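Local coordinates for protein ribonuclease-like 3 (Danio rerio, PDB 2VQ9) that cleaves RNA as a secreted ribonuclease of the pancreatic family, promotes angiogenesis and kills bacteria, Gram-negative ones most strongly, at residues Glu31-Leu34 with Thr35-Tyr39; Gly76-Val79 with Arg80-Cys83. All coordinates share one frame; numbering follows the deposited sequence.

Contact 1: Glu31-Leu34 with Thr35-Tyr39; sequences EHFL and TQHVY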
loop_
_atom_site.group_PDB
_atom_site.type_symbol
_atom_site.label_atom_id
_atom_site.label_comp_id
_atom_site.label_asym_id
_atom_site.label_seq_id
_atom_site.Cartn_x
_atom_site.Cartn_y
_atom_site.Cartn_z
ATOM N N GLU A 31 -7.597 -9.064 0.070
ATOM C CA GLU A 31 -8.340 -8.134 0.932
ATOM C C GLU A 31 -7.426 -7.438 1.927
ATOM O O GLU A 31 -7.647 -6.274 2.262
ATOM C CB GLU A 31 -9.503 -8.844 1.648
ATOM C CG GLU A 31 -10.658 -9.174 0.726
ATOM C CD GLU A 31 -11.778 -9.939 1.415
ATOM O OE1 GLU A 31 -11.667 -10.289 2.622
ATOM O OE2 GLU A 31 -12.786 -10.195 0.736
ATOM N N HIS A 32 -6.393 -8.151 2.379
ATOM C CA HIS A 32 -5.400 -7.574 3.273
ATOM C C HIS A 32 -4.636 -6.493 2.539
ATOM O O HIS A 32 -4.441 -5.421 3.069
ATOM C CB HIS A 32 -4.446 -8.651 3.844
ATOM C CG HIS A 32 -3.417 -8.095 4.781
ATOM N ND1 HIS A 32 -3.745 -7.573 6.015
ATOM C CD2 HIS A 32 -2.079 -7.944 4.652
ATOM C CE1 HIS A 32 -2.654 -7.121 6.604
ATOM N NE2 HIS A 32 -1.628 -7.346 5.803
ATOM N N PHE A 33 -4.195 -6.799 1.320
ATOM C CA PHE A 33 -3.510 -5.818 0.465
ATOM C C PHE A 33 -4.357 -4.569 0.244
ATOM O O PHE A 33 -3.850 -3.455 0.373
ATOM C CB PHE A 33 -3.161 -6.440 -0.891
ATOM C CG PHE A 33 -2.600 -5.460 -1.872
ATOM C CD1 PHE A 33 -1.252 -5.123 -1.827
ATOM C CD2 PHE A 33 -3.415 -4.887 -2.851
ATOM C CE1 PHE A 33 -0.705 -4.227 -2.747
ATOM C CE2 PHE A 33 -2.886 -3.943 -3.772
ATOM C CZ PHE A 33 -1.527 -3.628 -3.725
ATOM N N LEU A 34 -5.648 -4.738 -0.097
ATOM C CA LEU A 34 -6.520 -3.571 -0.252
ATOM C C LEU A 34 -6.552 -2.751 1.036
ATOM O O LEU A 34 -6.461 -1.539 0.992
ATOM C CB LEU A 34 -7.966 -3.988 -0.628
ATOM C CG LEU A 34 -8.185 -4.721 -1.955
ATOM C CD1 LEU A 34 -9.691 -5.044 -2.112
ATOM C CD2 LEU A 34 -7.751 -3.820 -3.124
ATOM N N THR A 35 -6.692 -3.410 2.173
ATOM C CA THR A 35 -6.787 -2.701 3.464
ATOM C C THR A 35 -5.535 -1.890 3.734
ATOM O O THR A 35 -5.614 -0.736 4.150
ATOM C CB THR A 35 -7.004 -3.704 4.637
ATOM O OG1 THR A 35 -8.258 -4.364 4.430
ATOM C CG2 THR A 35 -7.043 -2.979 5.988
ATOM N N GLN A 36 -4.379 -2.514 3.521
ATOM C CA GLN A 36 -3.132 -1.872 3.861
ATOM C C GLN A 36 -2.704 -0.827 2.849
ATOM O O GLN A 36 -2.101 0.179 3.221
ATOM C CB GLN A 36 -2.030 -2.902 3.969
ATOM C CG GLN A 36 -2.042 -3.768 5.211
ATOM C CD GLN A 36 -0.607 -4.060 5.657
ATOM O OE1 GLN A 36 0.284 -4.285 4.824
ATOM N NE2 GLN A 36 -0.378 -4.037 6.949
ATOM N N HIS A 37 -3.019 -1.032 1.569
ATOM C CA HIS A 37 -2.304 -0.287 0.528
ATOM C C HIS A 37 -3.159 0.432 -0.517
ATOM O O HIS A 37 -2.616 1.059 -1.414
ATOM C CB HIS A 37 -1.306 -1.240 -0.176
ATOM C CG HIS A 37 -0.241 -1.773 0.740
ATOM N ND1 HIS A 37 0.663 -0.950 1.383
ATOM C CD2 HIS A 37 0.048 -3.036 1.137
ATOM C CE1 HIS A 37 1.451 -1.681 2.149
ATOM N NE2 HIS A 37 1.101 -2.951 2.017
ATOM N N VAL A 38 -4.487 0.344 -0.421
ATOM C CA VAL A 38 -5.326 0.945 -1.469
ATOM C C VAL A 38 -6.335 1.892 -0.860
ATOM O O VAL A 38 -7.226 1.446 -0.125
ATOM C CB VAL A 38 -6.054 -0.143 -2.333
ATOM C CG1 VAL A 38 -6.962 0.511 -3.371
ATOM C CG2 VAL A 38 -5.016 -1.087 -3.035
ATOM N N TYR A 39 -6.211 3.184 -1.173
ATOM C CA TYR A 39 -7.148 4.207 -0.635
ATOM C C TYR A 39 -7.166 5.429 -1.549
ATOM O O TYR A 39 -6.292 6.303 -1.466
ATOM C CB TYR A 39 -6.729 4.581 0.810
ATOM C CG TYR A 39 -7.536 5.681 1.508
ATOM C CD1 TYR A 39 -8.886 5.890 1.257
ATOM C CD2 TYR A 39 -6.905 6.476 2.479
ATOM C CE1 TYR A 39 -9.600 6.941 1.956
ATOM C CE2 TYR A 39 -7.568 7.477 3.146
ATOM C CZ TYR A 39 -8.909 7.701 2.894
ATOM O OH TYR A 39 -9.495 8.711 3.635
#
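Glu31 O is gripped twice by Thr35: the hydroxyl OG1 donates to it at 3.0 Å, and the backbone N bonds to it from the opposite face of the carbonyl plane. Thr35 OG1 can bend back this way because it stands beside its own backbone N, anti to the carbonyl carbon (chi1 -63°). Three further i to i+4 bonds continue the turn, Gln36 N to His32 O, His37 N to Phe33 O (2.8 Å) and Val38 N to Leu34 O. Val38, the donor of the last, is the first residue to leave helical backbone angles. Along one flank Gln36 CG lies over a face of the His32 ring in a CH-pi contact, 3.9 Å from the centroid, while the amide is turned 30° from the ring plane. On the buried flank His37 CB sits over one face of the Phe33 ring, and the two rings meet obliquely with planes at 47°. Val38 CG2 touches both Phe33 CE2 (3.6 Å) and Leu34 CD2 (3.9 Å), the leucine and valine side chains lying side by side. The imidazole of His37 is fixed from outside the helix, its ND1 bonded to Thr70 O and its ring meeting Tyr142. Gln36 reaches Lys66 by a weak bond through OE1. The arrangement is the C-terminal end of the first helix of the RNase A fold, which carries the proton-accepting histidine of the active site, here His37.

Contact 2: Gly76-Val79 with Arg80-Cys83; sequences GNHV and RTVC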
loop_
_atom_site.group_PDB
_atom_site.type_symbol
_atom_site.label_atom_id
_atom_site.label_comp_id
_atom_site.label_asym_id
_atom_site.label_seq_id
_atom_site.Cartn_x
_atom_site.Cartn_y
_atom_site.Cartn_z
ATOM N N GLY A 76 -9.402 -0.228 -6.018
ATOM C CA GLY A 76 -8.922 -1.598 -6.013
ATOM C C GLY A 76 -8.867 -2.306 -7.349
ATOM O O GLY A 76 -7.865 -2.921 -7.688
ATOM N N ASN A 77 -9.957 -2.217 -8.114
ATOM C CA ASN A 77 -9.996 -2.790 -9.451
ATOM C C ASN A 77 -8.942 -2.186 -10.379
ATOM O O ASN A 77 -8.363 -2.899 -11.210
ATOM C CB ASN A 77 -11.400 -2.638 -10.054
ATOM C CG ASN A 77 -12.391 -3.599 -9.447
ATOM O OD1 ASN A 77 -12.047 -4.381 -8.560
ATOM N ND2 ASN A 77 -13.627 -3.555 -9.923
ATOM N N HIS A 78 -8.664 -0.894 -10.199
ATOM C CA HIS A 78 -7.596 -0.220 -10.960
ATOM C C HIS A 78 -6.226 -0.780 -10.561
ATOM O O HIS A 78 -5.434 -1.181 -11.426
ATOM C CB HIS A 78 -7.668 1.280 -10.704
ATOM C CG HIS A 78 -6.709 2.107 -11.503
ATOM N ND1 HIS A 78 -6.534 3.453 -11.267
ATOM C CD2 HIS A 78 -5.844 1.783 -12.497
ATOM C CE1 HIS A 78 -5.625 3.933 -12.102
ATOM N NE2 HIS A 78 -5.200 2.941 -12.867
ATOM N N VAL A 79 -5.940 -0.839 -9.253
ATOM C CA VAL A 79 -4.656 -1.412 -8.816
ATOM C C VAL A 79 -4.477 -2.873 -9.286
ATOM O O VAL A 79 -3.373 -3.289 -9.682
ATOM C CB VAL A 79 -4.447 -1.260 -7.304
ATOM C CG1 VAL A 79 -3.150 -2.002 -6.854
ATOM C CG2 VAL A 79 -4.382 0.228 -6.933
ATOM N N ARG A 80 -5.546 -3.663 -9.237
ATOM C CA ARG A 80 -5.503 -5.049 -9.738
ATOM C C ARG A 80 -4.934 -5.226 -11.133
ATOM O O ARG A 80 -4.313 -6.258 -11.428
ATOM C CB ARG A 80 -6.889 -5.661 -9.735
ATOM C CG ARG A 80 -7.232 -6.375 -8.487
ATOM C CD ARG A 80 -8.182 -7.497 -8.816
ATOM N NE ARG A 80 -9.537 -7.009 -8.987
ATOM C CZ ARG A 80 -10.423 -7.556 -9.812
ATOM N NH1 ARG A 80 -10.091 -8.619 -10.551
ATOM N NH2 ARG A 80 -11.632 -7.037 -9.899
ATOM N N THR A 81 -5.146 -4.238 -11.994
ATOM C CA THR A 81 -4.722 -4.346 -13.395
ATOM C C THR A 81 -3.208 -4.436 -13.550
ATOM O O THR A 81 -2.726 -4.780 -14.622
ATOM C CB THR A 81 -5.224 -3.176 -14.268
ATOM O OG1 THR A 81 -4.587 -1.955 -13.849
ATOM C CG2 THR A 81 -6.744 -3.041 -14.182
ATOM N N VAL A 82 -2.461 -4.098 -12.497
ATOM C CA VAL A 82 -1.020 -4.249 -12.537
ATOM C C VAL A 82 -0.663 -5.731 -12.671
ATOM O O VAL A 82 0.372 -6.065 -13.263
ATOM C CB VAL A 82 -0.329 -3.574 -11.321
ATOM C CG1 VAL A 82 1.183 -3.692 -11.425
ATOM C CG2 VAL A 82 -0.706 -2.096 -11.279
ATOM N N CYS A 83 -1.544 -6.605 -12.177
ATOM C CA CYS A 83 -1.348 -8.060 -12.244
ATOM C C CYS A 83 -1.938 -8.745 -13.482
ATOM O O CYS A 83 -1.707 -9.951 -13.698
ATOM C CB CYS A 83 -1.947 -8.733 -11.010
ATOM S SG CYS A 83 -1.172 -8.286 -9.456
#
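Asn77 and Arg80 run side by side and point the same way, their amide and guanidinium planes turned 80° against each other. Arg80 NH2 donates a nearly straight hydrogen bond to Asn77 OD1 (3.0 Å). The oxygen lies at the guanidinium edge, close to its plane, yet the nitrogen stands well above the plane of the amide and so does not use a lone pair of OD1. A bend at chi3 (-79°) turns the guanidinium back alongside the asparagine, and the arginine also packs on Tyr30, Trp138 and Pro139. In the backbone, Arg80 N bonds to Gly76 O at 2.9 Å, an i to i+4 bond.

His78 and Thr81 slant across each other; Thr81 OG1 lies at the edge of the His78 ring, near its plane, but 4.2 Å from His78 CD2. The bond between them runs from the threonine hydroxyl to the histidine backbone: Thr81 OG1 donates to His78 O at 2.7 Å, in the carbonyl plane, whereas Thr81 N reaches the same oxygen from above that plane, an i to i+3 bond. Thr81 OG1 lies between its own backbone N and carbonyl carbon (chi1 67°), which brings it down to this acceptor, and the methyl CG2 rests against Asn77 O at 3.4 Å. The imidazole of His78 meets the ring of Phe103.

Val82 N bonds to Val79 O at 3.1 Å, the next i to i+3 step, and Val82 CG2 packs on that oxygen at 3.3 Å. Cys83 N to Arg80 O is the third, and Cys83 is disulfide-bonded to Cys134. Two donors from one threonine hold His78 O, while the neutral amide of Asn77 takes a guanidinium N-H without offsetting its charge, so Arg80 probably keeps its full positive charge.

How the contacts relate
Contact 1 comes first along the chain, at the end of helix 27-37, and contact 2 follows on helix 76-80 and the turn leading toward strand 87-89. Their centres are about 12 Å apart, but the two helices touch: Phe33 CE2 meets Val79 CG1 at 3.7 Å, while Leu34 CD2 and Val38 CG1 pack on Gly76, at its CA and N. Both lie in the single pancreatic ribonuclease domain. Phe33 of contact 1 and Arg80 and Cys83 of contact 2 all touch strand 138-146, which carries the proton donor His141. The helix bearing the proton acceptor His37 is thus packed directly against a helix whose following turn is anchored by the Cys83-Cys134 disulfide.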